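Local coordinates for protein coronin (Toxoplasma gondii, PDB 4OZU) that probably binds actin filaments and contributes to invasion and egress by the parasite, and is represented here by its WD40 domain, at residues A[231-236]-A[247-253]. Numbering follows the deposited sequence.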
# COMPACT_ATOMS: atom_id res chain seq x y z
N ASP A 231 0.65 -12.50 -14.45
CA ASP A 231 0.74 -13.47 -13.36
C ASP A 231 2.18 -13.64 -12.91
O ASP A 231 3.08 -13.76 -13.73
CB ASP A 231 0.17 -14.83 -13.78
CG ASP A 231 -0.08 -15.75 -12.58
OD1 ASP A 231 0.88 -16.36 -12.06
OD2 ASP A 231 -1.25 -15.88 -12.17
N GLY A 232 2.37 -13.60 -11.60
CA GLY A 232 3.66 -13.83 -11.01
C GLY A 232 4.70 -12.75 -11.24
O GLY A 232 5.88 -12.98 -10.97
N HIS A 233 4.27 -11.59 -11.71
CA HIS A 233 5.21 -10.49 -11.93
C HIS A 233 5.27 -9.54 -10.73
O HIS A 233 4.26 -9.24 -10.10
CB HIS A 233 4.85 -9.72 -13.20
CG HIS A 233 5.25 -10.43 -14.46
ND1 HIS A 233 4.85 -11.72 -14.75
CD2 HIS A 233 6.03 -10.04 -15.50
CE1 HIS A 233 5.36 -12.09 -15.91
NE2 HIS A 233 6.07 -11.09 -16.39
N VAL A 234 6.49 -9.08 -10.45
CA VAL A 234 6.79 -8.19 -9.33
C VAL A 234 7.55 -6.99 -9.86
O VAL A 234 8.32 -7.12 -10.81
CB VAL A 234 7.63 -8.90 -8.25
CG1 VAL A 234 8.07 -7.92 -7.16
CG2 VAL A 234 6.85 -10.04 -7.64
N PHE A 235 7.33 -5.84 -9.24
CA PHE A 235 7.96 -4.58 -9.63
C PHE A 235 8.86 -4.08 -8.51
O PHE A 235 8.43 -4.08 -7.36
CB PHE A 235 6.89 -3.52 -9.93
CG PHE A 235 7.45 -2.18 -10.35
CD1 PHE A 235 7.86 -1.97 -11.66
CD2 PHE A 235 7.53 -1.13 -9.45
CE1 PHE A 235 8.35 -0.74 -12.06
CE2 PHE A 235 8.02 0.10 -9.84
CZ PHE A 235 8.43 0.29 -11.15
N THR A 236 10.08 -3.66 -8.83
CA THR A 236 10.96 -3.07 -7.81
C THR A 236 11.45 -1.70 -8.22
O THR A 236 11.58 -1.40 -9.41
CB THR A 236 12.21 -3.94 -7.51
OG1 THR A 236 12.97 -4.12 -8.71
CG2 THR A 236 11.81 -5.29 -6.95
N MET A 247 14.21 1.15 -11.89
CA MET A 247 13.14 0.20 -11.62
C MET A 247 13.30 -1.04 -12.46
O MET A 247 14.02 -1.04 -13.47
CB MET A 247 11.78 0.84 -11.90
CG MET A 247 11.64 1.32 -13.33
SD MET A 247 10.11 2.24 -13.61
CE MET A 247 10.41 2.86 -15.26
N ALA A 248 12.62 -2.10 -12.05
CA ALA A 248 12.68 -3.36 -12.76
C ALA A 248 11.37 -4.13 -12.62
O ALA A 248 10.68 -4.01 -11.61
CB ALA A 248 13.83 -4.21 -12.26
N ILE A 249 11.05 -4.88 -13.67
CA ILE A 249 9.95 -5.84 -13.67
C ILE A 249 10.56 -7.24 -13.65
O ILE A 249 11.48 -7.53 -14.42
CB ILE A 249 9.03 -5.67 -14.89
CG1 ILE A 249 8.31 -4.33 -14.83
CG2 ILE A 249 8.02 -6.83 -14.98
CD1 ILE A 249 7.47 -4.01 -16.05
N TRP A 250 10.04 -8.09 -12.77
CA TRP A 250 10.53 -9.45 -12.59
C TRP A 250 9.42 -10.45 -12.80
O TRP A 250 8.29 -10.23 -12.37
CB TRP A 250 11.12 -9.66 -11.20
CG TRP A 250 12.10 -8.63 -10.83
CD1 TRP A 250 11.83 -7.39 -10.31
CD2 TRP A 250 13.52 -8.71 -10.96
NE1 TRP A 250 13.00 -6.71 -10.10
CE2 TRP A 250 14.05 -7.50 -10.50
CE3 TRP A 250 14.39 -9.70 -11.43
CZ2 TRP A 250 15.42 -7.24 -10.49
CZ3 TRP A 250 15.74 -9.45 -11.42
CH2 TRP A 250 16.24 -8.23 -10.95
N ASP A 251 9.78 -11.55 -13.44
CA ASP A 251 8.93 -12.71 -13.58
C ASP A 251 9.41 -13.76 -12.59
O ASP A 251 10.52 -14.29 -12.73
CB ASP A 251 8.99 -13.23 -15.01
CG ASP A 251 8.14 -14.47 -15.24
OD1 ASP A 251 7.53 -14.98 -14.28
OD2 ASP A 251 8.09 -14.93 -16.40
N THR A 252 8.60 -14.07 -11.58
CA THR A 252 9.04 -14.97 -10.52
C THR A 252 9.21 -16.41 -10.99
O THR A 252 9.73 -17.26 -10.26
CB THR A 252 8.07 -14.95 -9.32
OG1 THR A 252 6.74 -15.21 -9.77
CG2 THR A 252 8.12 -13.60 -8.64
N ARG A 253 8.78 -16.70 -12.22
CA ARG A 253 8.96 -18.01 -12.82
C ARG A 253 10.23 -18.10 -13.67
O ARG A 253 10.66 -19.19 -14.07
CB ARG A 253 7.74 -18.37 -13.67
CG ARG A 253 6.52 -18.72 -12.86
CD ARG A 253 5.43 -19.34 -13.72
NE ARG A 253 4.28 -19.75 -12.92
CZ ARG A 253 3.27 -18.96 -12.59
NH1 ARG A 253 3.22 -17.69 -13.00
NH2 ARG A 253 2.28 -19.44 -11.85
O HOH W 1 4.98 -15.84 -14.46
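A side-chain hydrogen bond runs diagonally across this hairpin: the indole NE1 of Trp250 donates to OG1 of Thr236 (2.9 Å, 168° at the hydrogen), and that hydroxyl also hydrogen-bonds His213. This His-Thr-Trp chain of hydrogen bonds matches three of the four members of the structural tetrad of WD40 repeats, and Trp250-Asp251 is the repeat's WD dipeptide. The strands are the two inner ones of a four-stranded propeller blade, antiparallel at 159°. Paired bonds confirm the register: Val234 N to Trp250 O (2.9 Å) and Trp250 N to Val234 O (2.8 Å), likewise Thr236 with Ala248. On the face opposite Trp250, Phe235 packs against Ile249 and meets Met247 SD at its ring edge, 4.8 Å from the centroid, while Asp251 CB makes a CH-pi contact over the His233 ring face, 4.1 Å from its centroid and 24° off the normal. Beyond the strand ends, Gly232 O accepts from Thr252 N (3.0 Å) and Thr252 OG1 (2.7 Å). Asp231 OD1 forms a salt bridge with Arg253 NH1 (2.9 Å), and a water accepts from that NH1 while donating to Asp231 O and Asp251 OD1.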